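Local atomic coordinates of Lmaj004091aaa (Leishmania major, PDB entry 1XTP), a protein that probably uses S-adenosyl-L-methionine to methylate the N-terminal alpha-amino group of proteins that begin with an X-Pro-Lys sequence. Residues 29-37 / 205-216. Residues are numbered along the deposited sequence; the frame is centred on the assembly and turned at random.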
loop_
_atom_site.group_PDB
_atom_site.type_symbol
_atom_site.label_atom_id
_atom_site.label_comp_id
_atom_site.label_asym_id
_atom_site.label_seq_id
_atom_site.Cartn_x
_atom_site.Cartn_y
_atom_site.Cartn_z
ATOM N N SER A 29 -13.353 -18.561 -2.394
ATOM C CA SER A 29 -13.296 -17.309 -3.166
ATOM C C SER A 29 -13.121 -16.109 -2.243
ATOM O O SER A 29 -13.322 -16.206 -1.024
ATOM C CB SER A 29 -14.573 -17.114 -3.998
ATOM O OG SER A 29 -15.694 -16.812 -3.166
ATOM N N THR A 30 -12.780 -14.969 -2.838
ATOM C CA THR A 30 -12.642 -13.709 -2.098
ATOM C C THR A 30 -14.000 -13.209 -1.679
ATOM O O THR A 30 -14.157 -12.602 -0.629
ATOM C CB THR A 30 -12.000 -12.657 -2.958
ATOM O OG1 THR A 30 -12.667 -12.652 -4.218
ATOM C CG2 THR A 30 -10.539 -12.973 -3.181
ATOM N N ASP A 31 -14.990 -13.453 -2.532
ATOM C CA ASP A 31 -16.383 -13.097 -2.250
ATOM C C ASP A 31 -16.926 -13.761 -0.983
ATOM O O ASP A 31 -17.641 -13.144 -0.193
ATOM C CB ASP A 31 -17.254 -13.469 -3.452
ATOM C CG ASP A 31 -16.795 -12.774 -4.727
ATOM O OD1 ASP A 31 -16.783 -11.525 -4.770
ATOM O OD2 ASP A 31 -16.412 -13.476 -5.675
ATOM N N GLU A 32 -16.596 -15.039 -0.823
ATOM C CA GLU A 32 -16.915 -15.777 0.381
ATOM C C GLU A 32 -16.188 -15.178 1.609
ATOM O O GLU A 32 -16.763 -15.053 2.679
ATOM C CB GLU A 32 -16.511 -17.244 0.176
ATOM C CG GLU A 32 -17.002 -18.186 1.254
ATOM C CD GLU A 32 -16.236 -19.498 1.317
ATOM O OE1 GLU A 32 -15.386 -19.768 0.449
ATOM O OE2 GLU A 32 -16.485 -20.267 2.268
HETATM N N MSE A 33 -14.921 -14.819 1.445
HETATM C CA MSE A 33 -14.125 -14.264 2.542
HETATM C C MSE A 33 -14.615 -12.908 3.019
HETATM O O MSE A 33 -14.754 -12.689 4.221
HETATM C CB MSE A 33 -12.666 -14.164 2.120
HETATM C CG MSE A 33 -11.741 -13.641 3.185
HETATM SE SE MSE A 33 -11.523 -11.713 3.087
HETATM C CE MSE A 33 -10.570 -11.688 1.390
ATOM N N TRP A 34 -14.864 -11.980 2.099
ATOM C CA TRP A 34 -15.377 -10.661 2.501
ATOM C C TRP A 34 -16.731 -10.759 3.216
ATOM O O TRP A 34 -17.019 -9.925 4.068
ATOM C CB TRP A 34 -15.504 -9.693 1.308
ATOM C CG TRP A 34 -14.199 -9.335 0.650
ATOM C CD1 TRP A 34 -13.883 -9.507 -0.668
ATOM C CD2 TRP A 34 -13.026 -8.781 1.274
ATOM N NE1 TRP A 34 -12.592 -9.086 -0.914
ATOM C CE2 TRP A 34 -12.040 -8.643 0.263
ATOM C CE3 TRP A 34 -12.699 -8.419 2.588
ATOM C CZ2 TRP A 34 -10.772 -8.130 0.520
ATOM C CZ3 TRP A 34 -11.425 -7.914 2.851
ATOM C CH2 TRP A 34 -10.478 -7.780 1.822
ATOM N N LYS A 35 -17.563 -11.749 2.869
ATOM C CA LYS A 35 -18.810 -11.965 3.600
ATOM C C LYS A 35 -18.518 -12.391 5.033
ATOM O O LYS A 35 -19.262 -12.046 5.940
ATOM C CB LYS A 35 -19.708 -12.991 2.894
ATOM C CG LYS A 35 -20.495 -12.404 1.734
ATOM C CD LYS A 35 -21.098 -13.468 0.817
ATOM C CE LYS A 35 -22.352 -14.105 1.392
ATOM N NZ LYS A 35 -22.924 -15.107 0.429
ATOM N N ALA A 36 -17.419 -13.120 5.242
ATOM C CA ALA A 36 -17.017 -13.543 6.594
ATOM C C ALA A 36 -16.348 -12.415 7.381
ATOM O O ALA A 36 -16.583 -12.245 8.581
ATOM C CB ALA A 36 -16.078 -14.757 6.520
ATOM N N GLU A 37 -15.516 -11.641 6.706
ATOM C CA GLU A 37 -14.661 -10.692 7.379
ATOM C C GLU A 37 -15.252 -9.288 7.544
ATOM O O GLU A 37 -14.740 -8.520 8.360
ATOM C CB GLU A 37 -13.325 -10.583 6.618
ATOM C CG GLU A 37 -12.440 -11.795 6.766
ATOM C CD GLU A 37 -11.796 -11.916 8.154
ATOM O OE1 GLU A 37 -11.434 -10.875 8.762
ATOM O OE2 GLU A 37 -11.638 -13.061 8.630
ATOM N N PHE A 205 -4.846 -15.891 -1.677
ATOM C CA PHE A 205 -4.640 -14.828 -0.700
ATOM C C PHE A 205 -4.444 -15.410 0.677
ATOM O O PHE A 205 -4.743 -16.584 0.913
ATOM C CB PHE A 205 -5.797 -13.825 -0.674
ATOM C CG PHE A 205 -7.135 -14.413 -0.263
ATOM C CD1 PHE A 205 -7.463 -14.575 1.062
ATOM C CD2 PHE A 205 -8.076 -14.768 -1.227
ATOM C CE1 PHE A 205 -8.695 -15.087 1.432
ATOM C CE2 PHE A 205 -9.296 -15.291 -0.869
ATOM C CZ PHE A 205 -9.613 -15.462 0.451
ATOM N N LEU A 206 -3.932 -14.561 1.565
ATOM C CA LEU A 206 -3.705 -14.897 2.964
ATOM C C LEU A 206 -4.169 -13.730 3.808
ATOM O O LEU A 206 -3.534 -12.669 3.796
ATOM C CB LEU A 206 -2.220 -15.174 3.241
ATOM C CG LEU A 206 -1.846 -15.513 4.695
ATOM C CD1 LEU A 206 -2.637 -16.673 5.207
ATOM C CD2 LEU A 206 -0.363 -15.832 4.816
ATOM N N VAL A 207 -5.282 -13.929 4.514
ATOM C CA VAL A 207 -5.731 -12.997 5.556
ATOM C C VAL A 207 -4.868 -13.174 6.833
ATOM O O VAL A 207 -4.802 -14.260 7.440
ATOM C CB VAL A 207 -7.232 -13.171 5.906
ATOM C CG1 VAL A 207 -7.655 -12.218 7.012
ATOM C CG2 VAL A 207 -8.110 -12.948 4.680
ATOM N N ASP A 208 -4.210 -12.093 7.222
ATOM C CA ASP A 208 -3.474 -12.050 8.488
ATOM C C ASP A 208 -4.450 -11.644 9.608
ATOM O O ASP A 208 -4.936 -10.505 9.667
ATOM C CB ASP A 208 -2.300 -11.073 8.390
ATOM C CG ASP A 208 -1.368 -11.144 9.607
ATOM O OD1 ASP A 208 -1.842 -11.404 10.730
ATOM O OD2 ASP A 208 -0.158 -10.925 9.443
ATOM N N LYS A 209 -4.746 -12.596 10.482
ATOM C CA LYS A 209 -5.705 -12.385 11.556
ATOM C C LYS A 209 -5.078 -11.660 12.732
ATOM O O LYS A 209 -5.760 -11.370 13.693
ATOM C CB LYS A 209 -6.262 -13.717 12.041
ATOM C CG LYS A 209 -7.015 -14.507 10.953
ATOM C CD LYS A 209 -8.305 -13.853 10.517
ATOM C CE LYS A 209 -9.386 -13.874 11.594
ATOM N NZ LYS A 209 -10.517 -13.019 11.177
ATOM N N GLU A 210 -3.788 -11.377 12.678
ATOM C CA GLU A 210 -3.155 -10.631 13.756
ATOM C C GLU A 210 -3.386 -9.121 13.563
ATOM O O GLU A 210 -3.902 -8.465 14.459
ATOM C CB GLU A 210 -1.667 -10.966 13.829
ATOM C CG GLU A 210 -1.066 -10.732 15.219
ATOM C CD GLU A 210 0.436 -10.972 15.288
ATOM O OE1 GLU A 210 0.956 -11.814 14.537
ATOM O OE2 GLU A 210 1.097 -10.322 16.128
ATOM N N ASP A 211 -3.044 -8.583 12.387
ATOM C CA ASP A 211 -3.190 -7.155 12.121
ATOM C C ASP A 211 -4.383 -6.786 11.211
ATOM O O ASP A 211 -4.534 -5.626 10.835
ATOM C CB ASP A 211 -1.886 -6.582 11.561
ATOM C CG ASP A 211 -1.618 -6.985 10.126
ATOM O OD1 ASP A 211 -2.299 -7.888 9.579
ATOM O OD2 ASP A 211 -0.699 -6.378 9.536
ATOM N N SER A 212 -5.212 -7.769 10.863
ATOM C CA SER A 212 -6.438 -7.557 10.065
ATOM C C SER A 212 -6.131 -6.978 8.691
ATOM O O SER A 212 -6.511 -5.850 8.370
ATOM C CB SER A 212 -7.464 -6.683 10.816
ATOM O OG SER A 212 -8.765 -6.788 10.243
ATOM N N SER A 213 -5.432 -7.783 7.886
ATOM C CA SER A 213 -4.943 -7.373 6.575
ATOM C C SER A 213 -4.875 -8.592 5.662
ATOM O O SER A 213 -4.999 -9.730 6.128
ATOM C CB SER A 213 -3.543 -6.794 6.724
ATOM O OG SER A 213 -2.615 -7.793 7.138
ATOM N N LEU A 214 -4.631 -8.394 4.369
ATOM C CA LEU A 214 -4.381 -9.568 3.537
ATOM C C LEU A 214 -3.334 -9.336 2.452
ATOM O O LEU A 214 -3.164 -8.228 1.935
ATOM C CB LEU A 214 -5.679 -10.139 2.938
ATOM C CG LEU A 214 -6.113 -9.511 1.625
ATOM C CD1 LEU A 214 -7.246 -10.281 0.980
ATOM C CD2 LEU A 214 -6.496 -8.060 1.882
ATOM N N THR A 215 -2.639 -10.412 2.133
ATOM C CA THR A 215 -1.670 -10.447 1.061
ATOM C C THR A 215 -2.373 -11.061 -0.128
ATOM O O THR A 215 -3.070 -12.080 0.006
ATOM C CB THR A 215 -0.478 -11.316 1.451
ATOM O OG1 THR A 215 0.087 -10.784 2.646
ATOM C CG2 THR A 215 0.604 -11.363 0.344
ATOM N N ARG A 216 -2.200 -10.428 -1.278
ATOM C CA ARG A 216 -2.871 -10.841 -2.486
ATOM C C ARG A 216 -1.835 -11.233 -3.532
ATOM O O ARG A 216 -0.662 -10.862 -3.425
ATOM C CB ARG A 216 -3.703 -9.688 -3.031
ATOM C CG ARG A 216 -4.730 -9.104 -2.080
ATOM C CD ARG A 216 -5.408 -7.904 -2.784
ATOM N NE ARG A 216 -6.541 -7.293 -2.076
ATOM C CZ ARG A 216 -6.458 -6.244 -1.253
ATOM N NH1 ARG A 216 -5.289 -5.708 -0.922
ATOM N NH2 ARG A 216 -7.548 -5.757 -0.702
HETATM O O HOH W 1 -9.385 -9.507 9.969
#
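M33, a selenomethionine, makes most of the apolar contacts. Its CE stands 4.1 Å from the F205 ring centroid, 20° off the normal, a CH-pi contact over one face; that same methyl lies over the centre of one W34 indole face and touches L214 CD1 at 3.6 Å. Chi1 at -178° sets CG anti to N, and bends at chi2 and chi3 turn the methyl in between the rings; SE rests against V207 CG2 at 4.0 Å. T30 CG2 packs obliquely on F205 CE2 at 3.5 Å. L214 CD2 lies over the centre of the R216 guanidinium, whose NH2, bonded to the carbonyl O of L171, lies loosely at the indole edge, near the ring plane. D173 ties R216 to W34, its OD1 salt-bridged to R216 NE and its OD2 hydrogen-bonded to W34 NE1.

At the helix's C-terminal end, K209 NZ donates to the syn lone pair of E37 OE2 at 2.8 Å, a salt bridge, while a water links E37 OE1 to S212 OG.

Helix 30-37 thus packs nearly parallel (10°) to strand 205-208, against a beta hairpin with a G1 bulge at S212 and S213, part of a four-stranded mixed sheet added to the Rossmann-like methyltransferase core.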